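Long-range contacts in arginase 1, mitochondrial (Arabidopsis thaliana, PDB 6VSU), which catalyses the manganese-dependent hydrolysis of L-arginine to L-ornithine and urea, and also converts agmatine to putrescine and urea: residues 49-54 / 113-118; 168-173 / 205-210; 186-191 / 213-218; 248-253 / 306-311. All coordinates share one frame; numbering follows the deposited sequence.

Interaction 1 of 4, residues 49-54 / 113-118; sequences VPLGHN and RLMNVI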
loop_
_atom_site.group_PDB
_atom_site.type_symbol
_atom_site.label_atom_id
_atom_site.label_comp_id
_atom_site.label_asym_id
_atom_site.label_seq_id
_atom_site.Cartn_x
_atom_site.Cartn_y
_atom_site.Cartn_z
ATOM N N VAL E 49 -23.991 6.987 12.357
ATOM C CA VAL E 49 -24.370 5.739 13.066
ATOM C C VAL E 49 -23.257 4.722 12.874
ATOM O O VAL E 49 -23.229 4.027 11.845
ATOM C CB VAL E 49 -25.725 5.247 12.547
ATOM C CG1 VAL E 49 -26.177 4.070 13.406
ATOM C CG2 VAL E 49 -26.753 6.371 12.579
ATOM N N PRO E 50 -22.213 4.767 13.724
ATOM C CA PRO E 50 -21.024 3.926 13.555
ATOM C C PRO E 50 -21.281 2.490 14.000
ATOM O O PRO E 50 -20.963 2.113 15.123
ATOM C CB PRO E 50 -19.970 4.575 14.482
ATOM C CG PRO E 50 -20.843 5.185 15.591
ATOM C CD PRO E 50 -22.044 5.726 14.830
ATOM N N LEU E 51 -21.998 1.780 13.155
ATOM C CA LEU E 51 -22.497 0.416 13.419
ATOM C C LEU E 51 -21.989 -0.471 12.301
ATOM O O LEU E 51 -22.265 -0.196 11.138
ATOM C CB LEU E 51 -24.028 0.468 13.483
ATOM C CG LEU E 51 -24.690 -0.794 13.971
ATOM C CD1 LEU E 51 -26.021 -0.469 14.601
ATOM C CD2 LEU E 51 -24.848 -1.803 12.845
ATOM N N GLY E 52 -21.334 -1.568 12.614
ATOM C CA GLY E 52 -20.927 -2.543 11.570
ATOM C C GLY E 52 -21.179 -3.996 11.944
ATOM O O GLY E 52 -20.746 -4.845 11.166
ATOM N N HIS E 53 -21.788 -4.302 13.086
ATOM C CA HIS E 53 -21.840 -5.704 13.577
ATOM C C HIS E 53 -22.959 -6.515 12.884
ATOM O O HIS E 53 -23.088 -7.717 13.154
ATOM C CB HIS E 53 -21.929 -5.768 15.092
ATOM C CG HIS E 53 -23.220 -5.266 15.641
ATOM N ND1 HIS E 53 -23.487 -3.913 15.770
ATOM C CD2 HIS E 53 -24.318 -5.933 16.097
ATOM C CE1 HIS E 53 -24.705 -3.768 16.299
ATOM N NE2 HIS E 53 -25.233 -5.009 16.505
ATOM N N ASN E 54 -23.756 -5.905 12.035
ATOM C CA ASN E 54 -24.801 -6.592 11.221
ATOM C C ASN E 54 -24.250 -6.985 9.839
ATOM O O ASN E 54 -25.028 -7.605 9.069
ATOM C CB ASN E 54 -26.046 -5.723 11.149
ATOM C CG ASN E 54 -26.761 -5.740 12.473
ATOM O OD1 ASN E 54 -26.826 -6.801 13.111
ATOM N ND2 ASN E 54 -27.242 -4.590 12.906
ATOM N N ARG E 113 -33.495 -2.958 20.868
ATOM C CA ARG E 113 -33.314 -1.713 21.643
ATOM C C ARG E 113 -32.303 -0.810 20.945
ATOM O O ARG E 113 -32.558 0.389 20.886
ATOM C CB ARG E 113 -32.919 -2.039 23.076
ATOM C CG ARG E 113 -34.129 -2.336 23.938
ATOM C CD ARG E 113 -33.853 -3.383 24.999
ATOM N NE ARG E 113 -32.936 -2.969 26.057
ATOM C CZ ARG E 113 -33.124 -1.922 26.828
ATOM N NH1 ARG E 113 -32.238 -1.610 27.770
ATOM N NH2 ARG E 113 -34.202 -1.170 26.640
ATOM N N LEU E 114 -31.229 -1.363 20.401
ATOM C CA LEU E 114 -30.240 -0.500 19.719
ATOM C C LEU E 114 -30.886 0.115 18.485
ATOM O O LEU E 114 -30.711 1.343 18.271
ATOM C CB LEU E 114 -28.994 -1.305 19.373
ATOM C CG LEU E 114 -27.974 -0.583 18.515
ATOM C CD1 LEU E 114 -27.501 0.661 19.237
ATOM C CD2 LEU E 114 -26.812 -1.504 18.173
ATOM N N MET E 115 -31.630 -0.648 17.690
ATOM C CA MET E 115 -32.204 -0.050 16.467
ATOM C C MET E 115 -33.256 0.998 16.870
ATOM O O MET E 115 -33.409 2.008 16.145
ATOM C CB MET E 115 -32.794 -1.119 15.545
ATOM C CG MET E 115 -31.744 -2.100 15.002
ATOM S SD MET E 115 -30.216 -1.337 14.371
ATOM C CE MET E 115 -30.008 -2.181 12.803
ATOM N N ASN E 116 -33.985 0.780 17.947
ATOM C CA ASN E 116 -34.960 1.778 18.470
ATOM C C ASN E 116 -34.224 3.080 18.846
ATOM O O ASN E 116 -34.767 4.147 18.655
ATOM C CB ASN E 116 -35.719 1.239 19.682
ATOM C CG ASN E 116 -36.684 0.112 19.349
ATOM O OD1 ASN E 116 -36.961 -0.198 18.169
ATOM N ND2 ASN E 116 -37.158 -0.552 20.408
ATOM N N VAL E 117 -33.008 2.995 19.361
ATOM C CA VAL E 117 -32.206 4.207 19.681
ATOM C C VAL E 117 -31.896 4.937 18.389
ATOM O O VAL E 117 -32.016 6.162 18.326
ATOM C CB VAL E 117 -30.926 3.878 20.469
ATOM C CG1 VAL E 117 -30.081 5.110 20.636
ATOM C CG2 VAL E 117 -31.288 3.286 21.827
ATOM N N ILE E 118 -31.472 4.219 17.390
ATOM C CA ILE E 118 -31.205 4.855 16.076
ATOM C C ILE E 118 -32.458 5.556 15.547
ATOM O O ILE E 118 -32.324 6.684 15.106
ATOM C CB ILE E 118 -30.630 3.829 15.092
ATOM C CG1 ILE E 118 -29.245 3.407 15.582
ATOM C CG2 ILE E 118 -30.528 4.392 13.702
ATOM C CD1 ILE E 118 -28.796 2.074 14.994
#
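Two polar side chains, His-53 and Asn-54, bring their tips against the apolar flank of helix 111-126 and meet it without a hydrogen bond across the contact. His-53 reaches tip to tip at Leu-114, with CE1 3.6 Å from Leu-114 CD2 and the methyl at the ring edge, near its plane. Its NE2 is hydrogen-bonded to Asp-111, just before the helical segment. Asn-54 approaches Met-115 in the same tip-to-tip way, ND2 lying 3.7 Å from Met-115 CE, the bends at chi2 and chi3 carrying Met-115 CE there. The Asn-54 amide is committed at both ends, its ND2 to Ser-141 and its OD1 to Asn-176, a residue thought to bind substrate by similarity.

The rest is hydrocarbon. Leu-51 CD1 touches two helix residues, 3.8 Å from Leu-114 CD2 and 3.8 Å from Ile-118 CD1. At the far end of the loop segment, Val-49 CG1 comes within 3.7 Å of Ile-118 CD1, the two side chains crossing obliquely. An inverse gamma turn centred on Pro-50 separates Val-49 from Leu-51.

The loop after strand 43-48 is thus seated on the helix by methyl contacts, while NE2 of the histidine and both amide atoms of the asparagine find hydrogen-bond partners elsewhere; the contact itself is van der Waals, with no directional bond to fix its register.

Interaction 2 of 4, residues 168-173 / 205-210; sequences DIYDCF and NQEGRE. With MN (manganese (II) ion), chain B; ORN (L-ornithine), chain C.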
loop_
_atom_site.group_PDB
_atom_site.type_symbol
_atom_site.label_atom_id
_atom_site.label_comp_id
_atom_site.label_asym_id
_atom_site.label_seq_id
_atom_site.Cartn_x
_atom_site.Cartn_y
_atom_site.Cartn_z
ATOM N N ASP E 168 -30.417 -6.414 -0.742
ATOM C CA ASP E 168 -30.534 -6.465 0.741
ATOM C C ASP E 168 -31.947 -6.866 1.194
ATOM O O ASP E 168 -32.528 -6.235 2.100
ATOM C CB ASP E 168 -30.039 -5.142 1.315
ATOM C CG ASP E 168 -28.556 -4.955 1.056
ATOM O OD1 ASP E 168 -27.881 -5.958 0.782
ATOM O OD2 ASP E 168 -28.098 -3.820 1.147
ATOM N N ILE E 169 -32.487 -7.934 0.648
ATOM C CA ILE E 169 -33.928 -8.212 0.830
ATOM C C ILE E 169 -34.173 -9.671 1.199
ATOM O O ILE E 169 -35.359 -10.143 1.137
ATOM C CB ILE E 169 -34.607 -7.726 -0.440
ATOM C CG1 ILE E 169 -36.020 -7.295 -0.097
ATOM C CG2 ILE E 169 -34.566 -8.729 -1.580
ATOM C CD1 ILE E 169 -36.707 -6.623 -1.265
ATOM N N TYR E 170 -33.118 -10.367 1.619
ATOM C CA TYR E 170 -33.231 -11.699 2.231
ATOM C C TYR E 170 -34.116 -11.530 3.477
ATOM O O TYR E 170 -34.090 -10.522 4.163
ATOM C CB TYR E 170 -31.889 -12.256 2.700
ATOM C CG TYR E 170 -30.844 -12.582 1.669
ATOM C CD1 TYR E 170 -30.793 -13.839 1.093
ATOM C CD2 TYR E 170 -29.842 -11.685 1.347
ATOM C CE1 TYR E 170 -29.781 -14.207 0.220
ATOM C CE2 TYR E 170 -28.846 -12.027 0.445
ATOM C CZ TYR E 170 -28.800 -13.289 -0.125
ATOM O OH TYR E 170 -27.814 -13.673 -1.012
ATOM N N ASP E 171 -34.953 -12.515 3.694
ATOM C CA ASP E 171 -35.837 -12.579 4.863
ATOM C C ASP E 171 -34.995 -12.439 6.142
ATOM O O ASP E 171 -35.355 -11.639 7.030
ATOM C CB ASP E 171 -36.631 -13.882 4.830
ATOM C CG ASP E 171 -37.495 -13.990 6.061
ATOM O OD1 ASP E 171 -38.234 -13.022 6.335
ATOM O OD2 ASP E 171 -37.328 -14.968 6.776
ATOM N N CYS E 172 -33.928 -13.214 6.252
ATOM C CA CYS E 172 -33.180 -13.381 7.522
ATOM C C CYS E 172 -31.784 -13.944 7.230
ATOM O O CYS E 172 -31.595 -15.156 7.483
ATOM C CB CYS E 172 -33.907 -14.364 8.436
ATOM S SG CYS E 172 -33.387 -14.140 10.147
ATOM N N PHE E 173 -30.904 -13.117 6.657
ATOM C CA PHE E 173 -29.533 -13.514 6.259
ATOM C C PHE E 173 -28.759 -14.042 7.470
ATOM O O PHE E 173 -28.534 -13.311 8.436
ATOM C CB PHE E 173 -28.762 -12.355 5.642
ATOM C CG PHE E 173 -27.627 -12.849 4.791
ATOM C CD1 PHE E 173 -27.896 -13.558 3.625
ATOM C CD2 PHE E 173 -26.308 -12.656 5.182
ATOM C CE1 PHE E 173 -26.855 -14.055 2.845
ATOM C CE2 PHE E 173 -25.273 -13.180 4.411
ATOM C CZ PHE E 173 -25.543 -13.899 3.258
ATOM N N ASN E 205 -29.683 -13.312 -6.131
ATOM C CA ASN E 205 -29.984 -14.740 -6.373
ATOM C C ASN E 205 -31.495 -14.915 -6.426
ATOM O O ASN E 205 -32.192 -13.919 -6.296
ATOM C CB ASN E 205 -29.311 -15.613 -5.325
ATOM C CG ASN E 205 -29.767 -15.381 -3.904
ATOM O OD1 ASN E 205 -30.621 -14.539 -3.589
ATOM N ND2 ASN E 205 -29.244 -16.191 -3.025
ATOM N N GLN E 206 -31.962 -16.146 -6.553
ATOM C CA GLN E 206 -33.400 -16.430 -6.700
ATOM C C GLN E 206 -34.140 -15.861 -5.488
ATOM O O GLN E 206 -35.136 -15.149 -5.758
ATOM C CB GLN E 206 -33.722 -17.896 -6.957
ATOM C CG GLN E 206 -35.077 -18.071 -7.672
ATOM C CD GLN E 206 -35.365 -17.108 -8.827
ATOM O OE1 GLN E 206 -34.569 -16.892 -9.752
ATOM N NE2 GLN E 206 -36.521 -16.465 -8.773
ATOM N N GLU E 207 -33.639 -16.070 -4.252
ATOM C CA GLU E 207 -34.279 -15.495 -3.036
ATOM C C GLU E 207 -34.440 -13.973 -3.210
ATOM O O GLU E 207 -35.496 -13.464 -2.939
ATOM C CB GLU E 207 -33.578 -15.854 -1.711
ATOM C CG GLU E 207 -34.356 -15.321 -0.488
ATOM C CD GLU E 207 -33.916 -15.534 0.969
ATOM O OE1 GLU E 207 -33.033 -16.389 1.212
ATOM O OE2 GLU E 207 -34.516 -14.851 1.884
ATOM N N GLY E 208 -33.452 -13.258 -3.695
ATOM C CA GLY E 208 -33.580 -11.812 -3.894
ATOM C C GLY E 208 -34.672 -11.453 -4.907
ATOM O O GLY E 208 -35.340 -10.391 -4.689
ATOM N N ARG E 209 -34.734 -12.177 -6.033
ATOM C CA ARG E 209 -35.739 -11.928 -7.105
ATOM C C ARG E 209 -37.155 -12.229 -6.592
ATOM O O ARG E 209 -38.033 -11.391 -6.788
ATOM C CB ARG E 209 -35.397 -12.744 -8.356
ATOM C CG ARG E 209 -34.055 -12.400 -8.988
ATOM C CD ARG E 209 -33.640 -13.383 -10.066
ATOM N NE ARG E 209 -32.315 -13.129 -10.611
ATOM C CZ ARG E 209 -32.017 -12.075 -11.349
ATOM N NH1 ARG E 209 -32.949 -11.181 -11.611
ATOM N NH2 ARG E 209 -30.795 -11.903 -11.808
ATOM N N GLU E 210 -37.330 -13.368 -5.918
ATOM C CA GLU E 210 -38.611 -13.783 -5.289
ATOM C C GLU E 210 -39.092 -12.773 -4.236
ATOM O O GLU E 210 -40.262 -12.359 -4.293
ATOM C CB GLU E 210 -38.485 -15.153 -4.659
ATOM C CG GLU E 210 -38.648 -16.190 -5.714
ATOM C CD GLU E 210 -40.033 -16.065 -6.362
ATOM O OE1 GLU E 210 -41.049 -15.784 -5.595
ATOM O OE2 GLU E 210 -40.090 -16.184 -7.620
HETATM MN MN MN B . -26.467 -2.808 0.872
HETATM N N ORN C . -22.991 -12.283 0.286
HETATM C CA ORN C . -24.059 -11.283 0.539
HETATM C CB ORN C . -23.484 -9.872 0.436
HETATM C CG ORN C . -24.323 -8.797 1.104
HETATM C CD ORN C . -23.697 -7.419 0.990
HETATM N NE ORN C . -24.607 -6.299 1.214
HETATM C C ORN C . -25.195 -11.463 -0.476
HETATM O O ORN C . -25.281 -12.544 -1.060
HETATM O OXT ORN C . -25.954 -10.510 -0.632
HETATM O O HOH W 1 -25.527 -4.513 0.004
HETATM O O HOH W 2 -33.145 -15.401 4.347
HETATM O O HOH W 3 -25.670 -4.420 2.503
#
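Glu-207 and Tyr-170 cross at about a right angle, the carboxylate and ring planes 85° apart. Glu-207 OE1 lies at the ring edge, 3.4 Å from Tyr-170 CD1, while Glu-207 OE2 takes the backbone N-H of Asp-171 at 3.0 Å, nearly straight (163°). A water joins the same OE2 to Cys-172 N, so one carboxylate oxygen serves two successive backbone amides of the loop, one directly and one through the water. Deeper in, Ile-169 CG2 rests 3.6 Å from Gly-208 O.

Around this shell, the extended chain of Glu-207 rises from the first turn of helix 206-215. Asn-205 occupies the N-cap of that helix, and its OD1 accepts from Gly-208 N at 3.1 Å; its ND2 lies 3.5 Å from Tyr-170 OH, and Asn-78 of a neighbouring subunit packs against it. Phe-173 CD1 lies over the centre of one face of the Tyr-170 ring.

The loop held this way faces the ligand. Tyr-170 OH donates to ornithine O at 2.8 Å, and Asp-168 OD2 binds a manganese ion at 1.9 Å, with Asp-164 and His-140 among its other ligands. This is the active site of the arginase family, product carboxylate at one end and metal centre at the other.

Interaction 3 of 4, residues 186-191 / 213-218; sequences RIMEGG and KRFGVE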
loop_
_atom_site.group_PDB
_atom_site.type_symbol
_atom_site.label_atom_id
_atom_site.label_comp_id
_atom_site.label_asym_id
_atom_site.label_seq_id
_atom_site.Cartn_x
_atom_site.Cartn_y
_atom_site.Cartn_z
ATOM N N ARG E 186 -37.052 -5.796 5.922
ATOM C CA ARG E 186 -37.640 -5.166 7.120
ATOM C C ARG E 186 -38.478 -3.956 6.686
ATOM O O ARG E 186 -39.607 -3.790 7.196
ATOM C CB ARG E 186 -36.586 -4.782 8.159
ATOM C CG ARG E 186 -35.791 -5.959 8.729
ATOM C CD ARG E 186 -36.540 -6.954 9.601
ATOM N NE ARG E 186 -37.252 -7.928 8.788
ATOM C CZ ARG E 186 -36.693 -9.031 8.249
ATOM N NH1 ARG E 186 -35.398 -9.302 8.434
ATOM N NH2 ARG E 186 -37.424 -9.842 7.493
ATOM N N ILE E 187 -37.950 -3.123 5.811
ATOM C CA ILE E 187 -38.641 -1.871 5.410
ATOM C C ILE E 187 -39.935 -2.219 4.639
ATOM O O ILE E 187 -40.966 -1.561 4.880
ATOM C CB ILE E 187 -37.677 -0.969 4.612
ATOM C CG1 ILE E 187 -36.637 -0.271 5.489
ATOM C CG2 ILE E 187 -38.445 0.045 3.788
ATOM C CD1 ILE E 187 -35.516 0.378 4.662
ATOM N N MET E 188 -39.892 -3.180 3.715
ATOM C CA MET E 188 -41.087 -3.478 2.897
ATOM C C MET E 188 -42.122 -4.172 3.798
ATOM O O MET E 188 -43.302 -3.860 3.634
ATOM C CB MET E 188 -40.761 -4.280 1.638
ATOM C CG MET E 188 -39.911 -3.551 0.579
ATOM S SD MET E 188 -40.403 -1.827 0.176
ATOM C CE MET E 188 -41.806 -2.238 -0.853
ATOM N N GLU E 189 -41.743 -4.990 4.788
ATOM C CA GLU E 189 -42.712 -5.629 5.732
ATOM C C GLU E 189 -43.441 -4.564 6.588
ATOM O O GLU E 189 -44.578 -4.801 6.994
ATOM C CB GLU E 189 -42.034 -6.558 6.726
ATOM C CG GLU E 189 -41.605 -7.855 6.115
ATOM C CD GLU E 189 -40.477 -8.569 6.859
ATOM O OE1 GLU E 189 -40.046 -8.094 7.930
ATOM O OE2 GLU E 189 -40.074 -9.645 6.387
ATOM N N GLY E 190 -42.836 -3.426 6.848
ATOM C CA GLY E 190 -43.423 -2.424 7.753
ATOM C C GLY E 190 -44.362 -1.423 7.065
ATOM O O GLY E 190 -44.928 -0.581 7.794
ATOM N N GLY E 191 -44.500 -1.438 5.730
ATOM C CA GLY E 191 -45.386 -0.469 5.041
ATOM C C GLY E 191 -44.796 0.954 4.963
ATOM O O GLY E 191 -45.590 1.952 4.771
ATOM N N LYS E 213 -40.475 -9.709 -6.014
ATOM C CA LYS E 213 -41.840 -9.974 -6.507
ATOM C C LYS E 213 -42.807 -9.896 -5.340
ATOM O O LYS E 213 -43.786 -9.200 -5.472
ATOM C CB LYS E 213 -41.917 -11.337 -7.185
ATOM C CG LYS E 213 -40.983 -11.496 -8.363
ATOM C CD LYS E 213 -41.518 -12.569 -9.252
ATOM C CE LYS E 213 -40.684 -12.769 -10.493
ATOM N NZ LYS E 213 -41.242 -13.906 -11.272
ATOM N N ARG E 214 -42.445 -10.475 -4.202
ATOM C CA ARG E 214 -43.327 -10.521 -3.011
ATOM C C ARG E 214 -43.668 -9.096 -2.574
ATOM O O ARG E 214 -44.818 -8.870 -2.105
ATOM C CB ARG E 214 -42.664 -11.294 -1.868
ATOM C CG ARG E 214 -43.402 -11.246 -0.543
ATOM C CD ARG E 214 -42.792 -12.184 0.465
ATOM N NE ARG E 214 -43.284 -11.947 1.807
ATOM C CZ ARG E 214 -42.532 -11.972 2.899
ATOM N NH1 ARG E 214 -41.225 -12.232 2.831
ATOM N NH2 ARG E 214 -43.099 -11.728 4.070
ATOM N N PHE E 215 -42.748 -8.159 -2.713
ATOM C CA PHE E 215 -42.965 -6.788 -2.201
ATOM C C PHE E 215 -43.233 -5.802 -3.330
ATOM O O PHE E 215 -43.410 -4.624 -3.030
ATOM C CB PHE E 215 -41.791 -6.321 -1.337
ATOM C CG PHE E 215 -41.611 -7.118 -0.083
ATOM C CD1 PHE E 215 -42.610 -7.194 0.872
ATOM C CD2 PHE E 215 -40.436 -7.820 0.120
ATOM C CE1 PHE E 215 -42.435 -7.941 2.022
ATOM C CE2 PHE E 215 -40.256 -8.560 1.278
ATOM C CZ PHE E 215 -41.261 -8.625 2.223
ATOM N N GLY E 216 -43.176 -6.244 -4.579
ATOM C CA GLY E 216 -43.352 -5.330 -5.724
ATOM C C GLY E 216 -42.226 -4.322 -5.837
ATOM O O GLY E 216 -42.504 -3.112 -6.084
ATOM N N VAL E 217 -41.011 -4.762 -5.610
ATOM C CA VAL E 217 -39.789 -3.905 -5.695
ATOM C C VAL E 217 -39.490 -3.710 -7.189
ATOM O O VAL E 217 -39.696 -4.663 -7.957
ATOM C CB VAL E 217 -38.614 -4.579 -4.957
ATOM C CG1 VAL E 217 -37.313 -3.812 -5.056
ATOM C CG2 VAL E 217 -38.951 -4.773 -3.516
ATOM N N GLU E 218 -39.046 -2.535 -7.591
ATOM C CA GLU E 218 -38.563 -2.275 -8.966
ATOM C C GLU E 218 -37.035 -2.405 -8.990
ATOM O O GLU E 218 -36.374 -1.524 -8.419
ATOM C CB GLU E 218 -39.032 -0.899 -9.379
ATOM C CG GLU E 218 -40.546 -0.833 -9.431
ATOM C CD GLU E 218 -41.056 0.602 -9.471
ATOM O OE1 GLU E 218 -40.606 1.317 -10.437
ATOM O OE2 GLU E 218 -41.809 1.013 -8.497
HETATM O O HOH W 4 -39.240 -11.258 4.346
HETATM O O HOH W 5 -41.889 -11.688 6.560
#
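Met-188 and Phe-215, which have the most surface buried here, slide past each other in opposite directions. Met-188 CB lies over one face of the phenyl ring, 3.7 Å from its centroid and 24° off the normal, a CH-pi contact; the nearest ring atom is Phe-215 CG at 3.4 Å. Beyond CB the methionine folds back, bent at chi2 and chi3, which brings its CE to 3.6 Å from Phe-215 O. The opposite face of the ring is covered by Arg-214 CG, and the tip of the same ring, CZ, stands over the centre of the Arg-214 guanidinium.

Glu-189 is the third. Its CG passes 4.0 Å from Phe-215 CZ, and its carboxylate is gripped side-on by Arg-186, NE to OE1 at 2.9 Å and NH2 to OE2 at 2.9 Å. Arg-214 stays beyond salt-bridge distance of Glu-189, but two waters close the gap, each donating to Glu-189 OE2 and accepting from one Arg-214 nitrogen; Gln-211 also engages Arg-214.

Helices 183-189 and 206-215, each finished by a Schellman motif, therefore meet through an aromatic-aliphatic patch, with hydrated charges at its margin. Attraction between Glu-189 and Arg-214 is probably softened by that water and by the glutamate's pairing with Arg-186.

Interaction 4 of 4, residues 248-253 / 306-311; sequences IDVDCL and MVAAKL. With MN (manganese (II) ion), chain D.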
loop_
_atom_site.group_PDB
_atom_site.type_symbol
_atom_site.label_atom_id
_atom_site.label_comp_id
_atom_site.label_asym_id
_atom_site.label_seq_id
_atom_site.Cartn_x
_atom_site.Cartn_y
_atom_site.Cartn_z
ATOM N N ILE E 248 -27.825 5.214 -0.306
ATOM C CA ILE E 248 -26.680 4.917 -1.199
ATOM C C ILE E 248 -25.767 3.988 -0.456
ATOM O O ILE E 248 -25.102 4.432 0.492
ATOM C CB ILE E 248 -25.972 6.193 -1.655
ATOM C CG1 ILE E 248 -27.000 7.210 -2.169
ATOM C CG2 ILE E 248 -24.946 5.812 -2.698
ATOM C CD1 ILE E 248 -26.402 8.362 -2.967
ATOM N N ASP E 249 -25.642 2.783 -0.949
ATOM C CA ASP E 249 -24.495 1.917 -0.566
ATOM C C ASP E 249 -23.388 2.295 -1.530
ATOM O O ASP E 249 -23.612 2.332 -2.720
ATOM C CB ASP E 249 -24.885 0.462 -0.657
ATOM C CG ASP E 249 -23.832 -0.575 -0.326
ATOM O OD1 ASP E 249 -22.612 -0.305 -0.451
ATOM O OD2 ASP E 249 -24.259 -1.677 0.037
ATOM N N VAL E 250 -22.254 2.692 -0.997
ATOM C CA VAL E 250 -21.066 3.080 -1.795
ATOM C C VAL E 250 -20.719 1.980 -2.811
ATOM O O VAL E 250 -20.191 2.333 -3.852
ATOM C CB VAL E 250 -19.942 3.404 -0.792
ATOM C CG1 VAL E 250 -18.629 3.464 -1.451
ATOM C CG2 VAL E 250 -20.182 4.734 -0.125
ATOM N N ASP E 251 -21.096 0.707 -2.579
ATOM C CA ASP E 251 -20.793 -0.387 -3.534
ATOM C C ASP E 251 -21.735 -0.340 -4.739
ATOM O O ASP E 251 -21.531 -1.118 -5.629
ATOM C CB ASP E 251 -20.724 -1.772 -2.889
ATOM C CG ASP E 251 -22.074 -2.364 -2.498
ATOM O OD1 ASP E 251 -23.104 -1.927 -3.058
ATOM O OD2 ASP E 251 -22.068 -3.181 -1.577
ATOM N N CYS E 252 -22.640 0.619 -4.846
ATOM C CA CYS E 252 -23.338 0.876 -6.152
ATOM C C CYS E 252 -22.312 1.248 -7.220
ATOM O O CYS E 252 -22.518 0.919 -8.397
ATOM C CB CYS E 252 -24.423 1.939 -6.019
ATOM S SG CYS E 252 -23.857 3.645 -5.775
ATOM N N LEU E 253 -21.214 1.858 -6.790
ATOM C CA LEU E 253 -20.107 2.279 -7.635
ATOM C C LEU E 253 -19.242 1.092 -7.999
ATOM O O LEU E 253 -19.007 0.249 -7.144
ATOM C CB LEU E 253 -19.302 3.303 -6.834
ATOM C CG LEU E 253 -20.028 4.609 -6.581
ATOM C CD1 LEU E 253 -19.273 5.329 -5.486
ATOM C CD2 LEU E 253 -20.102 5.450 -7.855
ATOM N N MET E 306 -13.263 10.244 0.146
ATOM C CA MET E 306 -13.601 11.436 -0.678
ATOM C C MET E 306 -14.848 11.140 -1.544
ATOM O O MET E 306 -15.686 12.033 -1.734
ATOM C CB MET E 306 -12.446 11.836 -1.587
ATOM C CG MET E 306 -11.167 12.027 -0.801
ATOM S SD MET E 306 -11.289 13.507 0.269
ATOM C CE MET E 306 -11.449 14.879 -0.874
ATOM N N VAL E 307 -14.971 9.917 -2.041
ATOM C CA VAL E 307 -16.215 9.440 -2.716
ATOM C C VAL E 307 -17.409 9.583 -1.767
ATOM O O VAL E 307 -18.448 10.120 -2.193
ATOM C CB VAL E 307 -16.059 7.985 -3.203
ATOM C CG1 VAL E 307 -17.400 7.307 -3.559
ATOM C CG2 VAL E 307 -15.117 7.917 -4.376
ATOM N N ALA E 308 -17.320 9.011 -0.563
ATOM C CA ALA E 308 -18.419 9.075 0.405
ATOM C C ALA E 308 -18.744 10.546 0.725
ATOM O O ALA E 308 -19.947 10.889 0.771
ATOM C CB ALA E 308 -18.106 8.296 1.661
ATOM N N ALA E 309 -17.732 11.358 0.989
ATOM C CA ALA E 309 -17.907 12.778 1.312
ATOM C C ALA E 309 -18.621 13.486 0.155
ATOM O O ALA E 309 -19.537 14.310 0.442
ATOM C CB ALA E 309 -16.591 13.409 1.648
ATOM N N LYS E 310 -18.262 13.203 -1.112
ATOM C CA LYS E 310 -18.861 13.983 -2.216
ATOM C C LYS E 310 -20.341 13.566 -2.403
ATOM O O LYS E 310 -21.188 14.448 -2.714
ATOM C CB LYS E 310 -18.033 13.893 -3.488
ATOM C CG LYS E 310 -18.600 14.818 -4.551
ATOM C CD LYS E 310 -17.719 15.204 -5.622
ATOM C CE LYS E 310 -18.309 16.140 -6.656
ATOM N NZ LYS E 310 -17.292 16.447 -7.695
ATOM N N LEU E 311 -20.684 12.291 -2.171
ATOM C CA LEU E 311 -22.095 11.839 -2.164
ATOM C C LEU E 311 -22.830 12.570 -1.066
ATOM O O LEU E 311 -24.018 12.998 -1.321
ATOM C CB LEU E 311 -22.192 10.329 -1.923
ATOM C CG LEU E 311 -21.643 9.460 -3.048
ATOM C CD1 LEU E 311 -21.535 8.005 -2.663
ATOM C CD2 LEU E 311 -22.517 9.628 -4.247
HETATM MN MN MN D . -24.165 -3.487 -1.321
HETATM O O HOH W 1 -25.527 -4.513 0.004
#
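Strand 244-249 runs out into a 3-10 turn at Val-250 to Cys-252 beside helix 303-319, coming nearest at Val-250 and Ala-308, whose CA atoms are 6.9 Å apart. Leu-253 and Val-307 reach toward each other tip to tip, and Leu-253 CD1 to Val-307 CG1 at 3.3 Å is tighter than ordinary van der Waals contact. Leu-311 is shared: its CD1 lies 4.1 Å from Ile-248 CG2 and 4.4 Å from Val-250 CG2.

The metal lies away from the helix, held from the strand end and the 3-10 turn. Asp-249 OD2 binds a manganese ion at 2.3 Å, and Asp-251 holds the same ion with both oxygens, OD2 at 2.1 Å. An Asx turn links these ligands, Asp-251 N donating to Asp-249 OD1 at 2.8 Å, from above the carboxylate plane.

Lys-310 forms salt bridges with Glu-82 and with Glu-265 of a neighbouring subunit. In the fold, strand 244-249 lies between strands 285-291 and 158-163 of the parallel sheet. Helix 303-319 packs on this strand's end, flanked by helices 64-72 and 271-280.

Interactions 2 and 3 are directly joined, their centres 11 Å apart: both use helix 206-215, Ile-169 CD1 packs 3.7 Å from Val-217 CG2, and Asp-171 OD1 forms a salt bridge with Arg-186 NH2 at 3.5 Å. The surface contact thus backs the loop that touches ornithine. Interaction 4 does not touch interaction 2, though their nearest atoms are about 5 Å apart; they are tied by one water bound to both manganese ions, each contact supplying metal ligands. Interaction 1 lies farther off, its centre about 20 Å from that of interaction 4 and about 22 Å from the other two, yet the side chain of Asn-54 is about 10 Å from a bound ornithine.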